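Local coordinates for ecdysteroid-phosphate phosphatase (Bombyx mori, PDB 3C7T) that removes phosphate from inactive ecdysteroid phosphates such as ecdysone 22-phosphate to release the active hormones, through its C-terminal histidine phosphatase domain, and also acts as a protein tyrosine phosphatase, at the interface of chains A and B. Numbering follows the deposited sequence. Chains: chain A/B, Ecdysteroid-phosphate phosphatase.

Contact 1: the interface of chains A and B. Residues chain A 258, 261-262; chain B 200, 240-241.
A:Trp258 and A:Ile262 close on B:Val240 in an apolar patch of the homodimer interface. Aliphatic packing forms its centre. The CG2 branch of A:Ile262 presses against B:Val240 CB at 3.5 Å, a close carbon contact. The same methyl also meets both methyls of B:Val240, and the two side chains cross obliquely. B:Val240 has CG1 opposite its backbone N (chi1 179°). This turns that methyl toward chain A, where it reaches A:Trp258 CE3 at 3.8 Å. A:Leu261 adds its CB, 4.1 Å from the same B:Val240 CG1. One valine methyl is thus shared by three residues of the tail.

The aromatic contact is with backbone. The carbonyl carbon of B:Val241 lies over one face of the A:Trp258 six-membered ring, 3.8 Å from its centroid and offset toward the rim. A:Trp258 CZ3 also touches B:Val241 CA at 4.0 Å. The indole and B:Val240 run antiparallel alongside each other.

At the other side, B:Val200 makes a looser contact. Its CG1 comes within 4.1 Å of the backbone A:Leu261 O.

The chain A residues belong to the short 3-10 helix 258-261 and the last modelled residue after it. This C-terminal turn of chain A rests on helix 195-204 and strand 239-240 of chain B, with B:Val241 just after the strand.

Contact 2: the interface of chains A and B. Residues chain A 256, 260-261; chain B 196-197, 220, 225, 231, 240.
A:Leu261 points into a pocket of chain B lined by B:Leu196, B:Asp197 and B:Gly231. This is part of the homodimer interface, where the C-terminal tail of one phosphatase domain docks on its partner. The CB of A:Leu261 faces B:Val240, as in contact 1. CG stands opposite the carbonyl carbon (chi1 -66°) and carries the fork toward helix 195-204 and strand 230-235. CD1 continues the extended chain, anti to CA (chi2 174°), and reaches the B:Gly231 CA at 3.8 Å. The glycine meets it with backbone alone. CD2 branches the other way. It meets B:Leu196 CB at 4.0 Å and also lies beside B:Asp197 OD1, so one methyl packs against both a hydrocarbon and a carboxylate oxygen.

A:Phe256 extends the apolar surface. Its ring carbon CE1 touches B:Val225 CG1 at 3.4 Å, with the two side chains side by side and pointing the same way. B:Leu196 points against A:Phe256 and sets CD2 near A:Phe256 CZ at 3.7 Å. Both partner methyls meet the rim of the ring from the same side.

B:Arg220 makes a direct polar link. Its NH2 donates to the backbone A:Ile260 O at 3.1 Å. The donor sits above the carbonyl plane, 37° out of it. B:Asp197, itself at the contact, positions the arginine. It takes the guanidinium side-on through hydrogen bonds, NE to OD2 and NH2 to OD1, the second also a salt bridge and on the syn lone pair of OD1. This grip limits rotation of the guanidinium and aims NH2 at chain A. The carboxylate probably offsets the arginine's charge.

Water 1 completes the link, 2.6 Å from B:Asp197 OD1, and it also bonds to the backbone A:Leu261 O at 2.9 Å.

Contact 1: the interface of chains A and B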
loop_
_atom_site.group_PDB
_atom_site.type_symbol
_atom_site.label_atom_id
_atom_site.label_comp_id
_atom_site.label_asym_id
_atom_site.label_seq_id
_atom_site.Cartn_x
_atom_site.Cartn_y
_atom_site.Cartn_z
ATOM N N TRP A 258 0.105 -20.666 4.354
ATOM C CA TRP A 258 -0.673 -21.570 3.494
ATOM C C TRP A 258 -0.907 -22.949 4.109
ATOM O O TRP A 258 -1.861 -23.662 3.741
ATOM C CB TRP A 258 -0.015 -21.720 2.119
ATOM C CG TRP A 258 1.329 -22.397 2.153
ATOM C CD1 TRP A 258 2.548 -21.788 2.269
ATOM C CD2 TRP A 258 1.592 -23.809 2.058
ATOM N NE1 TRP A 258 3.546 -22.730 2.268
ATOM C CE2 TRP A 258 2.990 -23.979 2.139
ATOM C CE3 TRP A 258 0.776 -24.946 1.924
ATOM C CZ2 TRP A 258 3.608 -25.251 2.087
ATOM C CZ3 TRP A 258 1.392 -26.233 1.869
ATOM C CH2 TRP A 258 2.794 -26.360 1.943
ATOM N N LEU A 261 -4.147 -24.543 5.255
ATOM C CA LEU A 261 -5.048 -25.131 4.265
ATOM C C LEU A 261 -5.018 -26.650 4.279
ATOM O O LEU A 261 -5.947 -27.295 3.801
ATOM C CB LEU A 261 -4.751 -24.595 2.860
ATOM C CG LEU A 261 -5.028 -23.102 2.656
ATOM C CD1 LEU A 261 -4.544 -22.691 1.280
ATOM C CD2 LEU A 261 -6.507 -22.791 2.822
ATOM N N ILE A 262 -3.951 -27.233 4.822
ATOM C CA ILE A 262 -3.868 -28.698 4.870
ATOM C C ILE A 262 -4.374 -29.272 6.192
ATOM O O ILE A 262 -5.584 -29.474 6.355
ATOM C CB ILE A 262 -2.463 -29.231 4.503
ATOM C CG1 ILE A 262 -1.369 -28.320 5.053
ATOM C CG2 ILE A 262 -2.341 -29.337 3.001
ATOM C CD1 ILE A 262 0.042 -28.648 4.607
ATOM N N VAL B 200 -9.695 -25.829 -2.030
ATOM C CA VAL B 200 -9.126 -27.088 -1.522
ATOM C C VAL B 200 -10.189 -28.185 -1.511
ATOM O O VAL B 200 -9.949 -29.256 -2.026
ATOM C CB VAL B 200 -8.520 -26.924 -0.144
ATOM C CG1 VAL B 200 -7.922 -28.263 0.290
ATOM C CG2 VAL B 200 -7.456 -25.837 -0.174
ATOM N N VAL B 240 -2.302 -29.493 -2.156
ATOM C CA VAL B 240 -1.979 -28.188 -1.592
ATOM C C VAL B 240 -0.470 -28.023 -1.494
ATOM O O VAL B 240 0.234 -28.864 -0.919
ATOM C CB VAL B 240 -2.595 -28.033 -0.200
ATOM C CG1 VAL B 240 -2.233 -26.681 0.410
ATOM C CG2 VAL B 240 -4.105 -28.205 -0.273
ATOM N N VAL B 241 0.035 -26.949 -2.079
ATOM C CA VAL B 241 1.465 -26.721 -2.128
ATOM C C VAL B 241 1.752 -25.277 -1.765
ATOM O O VAL B 241 0.868 -24.429 -1.803
ATOM C CB VAL B 241 2.070 -27.053 -3.548
ATOM C CG1 VAL B 241 1.797 -28.537 -3.972
ATOM C CG2 VAL B 241 1.536 -26.095 -4.608
#

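Contact 2: the interface of chains A and B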
loop_
_atom_site.group_PDB
_atom_site.type_symbol
_atom_site.label_atom_id
_atom_site.label_comp_id
_atom_site.label_asym_id
_atom_site.label_seq_id
_atom_site.Cartn_x
_atom_site.Cartn_y
_atom_site.Cartn_z
ATOM N N PHE A 256 -0.192 -14.470 5.776
ATOM C CA PHE A 256 -0.894 -15.738 5.614
ATOM C C PHE A 256 0.083 -16.920 5.669
ATOM O O PHE A 256 1.193 -16.825 5.121
ATOM C CB PHE A 256 -1.641 -15.769 4.275
ATOM C CG PHE A 256 -2.384 -17.041 4.028
ATOM C CD1 PHE A 256 -3.331 -17.485 4.937
ATOM C CD2 PHE A 256 -2.168 -17.767 2.872
ATOM C CE1 PHE A 256 -4.026 -18.632 4.718
ATOM C CE2 PHE A 256 -2.877 -18.923 2.631
ATOM C CZ PHE A 256 -3.797 -19.372 3.558
ATOM N N ILE A 260 -2.092 -23.796 6.841
ATOM C CA ILE A 260 -3.393 -23.970 7.508
ATOM C C ILE A 260 -4.443 -24.580 6.558
ATOM O O ILE A 260 -5.503 -25.057 6.992
ATOM C CB ILE A 260 -3.924 -22.655 8.125
ATOM C CG1 ILE A 260 -4.316 -21.654 7.036
ATOM C CG2 ILE A 260 -2.888 -22.062 9.099
ATOM C CD1 ILE A 260 -5.802 -21.494 6.855
ATOM N N LEU A 261 -4.147 -24.543 5.255
ATOM C CA LEU A 261 -5.048 -25.131 4.265
ATOM C C LEU A 261 -5.018 -26.650 4.279
ATOM O O LEU A 261 -5.947 -27.295 3.801
ATOM C CB LEU A 261 -4.751 -24.595 2.860
ATOM C CG LEU A 261 -5.028 -23.102 2.656
ATOM C CD1 LEU A 261 -4.544 -22.691 1.280
ATOM C CD2 LEU A 261 -6.507 -22.791 2.822
ATOM N N LEU B 196 -10.548 -19.883 -0.455
ATOM C CA LEU B 196 -9.343 -20.682 -0.367
ATOM C C LEU B 196 -9.709 -22.101 0.066
ATOM O O LEU B 196 -9.301 -23.082 -0.574
ATOM C CB LEU B 196 -8.340 -20.045 0.586
ATOM C CG LEU B 196 -7.404 -19.004 -0.051
ATOM C CD1 LEU B 196 -8.159 -17.726 -0.473
ATOM C CD2 LEU B 196 -6.310 -18.667 0.960
ATOM N N ASP B 197 -10.492 -22.193 1.125
ATOM C CA ASP B 197 -10.986 -23.477 1.645
ATOM C C ASP B 197 -11.929 -24.168 0.646
ATOM O O ASP B 197 -11.917 -25.395 0.509
ATOM C CB ASP B 197 -11.695 -23.269 3.009
ATOM C CG ASP B 197 -10.770 -23.481 4.220
ATOM O OD1 ASP B 197 -9.538 -23.662 4.074
ATOM O OD2 ASP B 197 -11.302 -23.482 5.355
ATOM N N ARG B 220 -14.537 -23.120 10.178
ATOM C CA ARG B 220 -13.459 -24.061 10.521
ATOM C C ARG B 220 -12.383 -23.321 11.323
ATOM O O ARG B 220 -11.855 -23.849 12.302
ATOM C CB ARG B 220 -12.836 -24.677 9.264
ATOM C CG ARG B 220 -11.724 -25.677 9.562
ATOM C CD ARG B 220 -11.280 -26.403 8.289
ATOM N NE ARG B 220 -10.477 -25.536 7.435
ATOM C CZ ARG B 220 -9.172 -25.322 7.588
ATOM N NH1 ARG B 220 -8.505 -25.930 8.572
ATOM N NH2 ARG B 220 -8.530 -24.497 6.760
ATOM N N VAL B 225 -8.595 -15.418 6.602
ATOM C CA VAL B 225 -7.264 -15.261 6.013
ATOM C C VAL B 225 -7.081 -13.774 5.645
ATOM O O VAL B 225 -8.065 -13.083 5.398
ATOM C CB VAL B 225 -7.054 -16.178 4.797
ATOM C CG1 VAL B 225 -7.285 -17.622 5.189
ATOM C CG2 VAL B 225 -7.956 -15.739 3.624
ATOM N N GLY B 231 -3.720 -19.031 -1.799
ATOM C CA GLY B 231 -3.655 -20.480 -1.669
ATOM C C GLY B 231 -3.339 -21.097 -3.021
ATOM O O GLY B 231 -3.739 -20.577 -4.063
ATOM N N VAL B 240 -2.302 -29.493 -2.156
ATOM C CA VAL B 240 -1.979 -28.188 -1.592
ATOM C C VAL B 240 -0.470 -28.023 -1.494
ATOM O O VAL B 240 0.234 -28.864 -0.919
ATOM C CB VAL B 240 -2.595 -28.033 -0.200
ATOM C CG1 VAL B 240 -2.233 -26.681 0.410
ATOM C CG2 VAL B 240 -4.105 -28.205 -0.273
HETATM O O HOH W 1 -8.497 -25.932 3.297
#

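The C-alpha centres of contact 1 and contact 2 lie about 6 Å apart, and both contacts contain A:Leu261 and B:Val240. They are neighbouring parts of one docking site, where the C-terminal tail of chain A meets chain B. Two-fold symmetry repeats both with the chains exchanged, so each subunit of the homodimer gives and receives a tail. The docking site lies near the partner's active site, with the centre of contact 2 about 10 Å from B:Arg11. It is far from the tail's own, with the centre of contact 1 about 36 Å from A:Arg11. The tail may therefore help to support the partner's catalytic site.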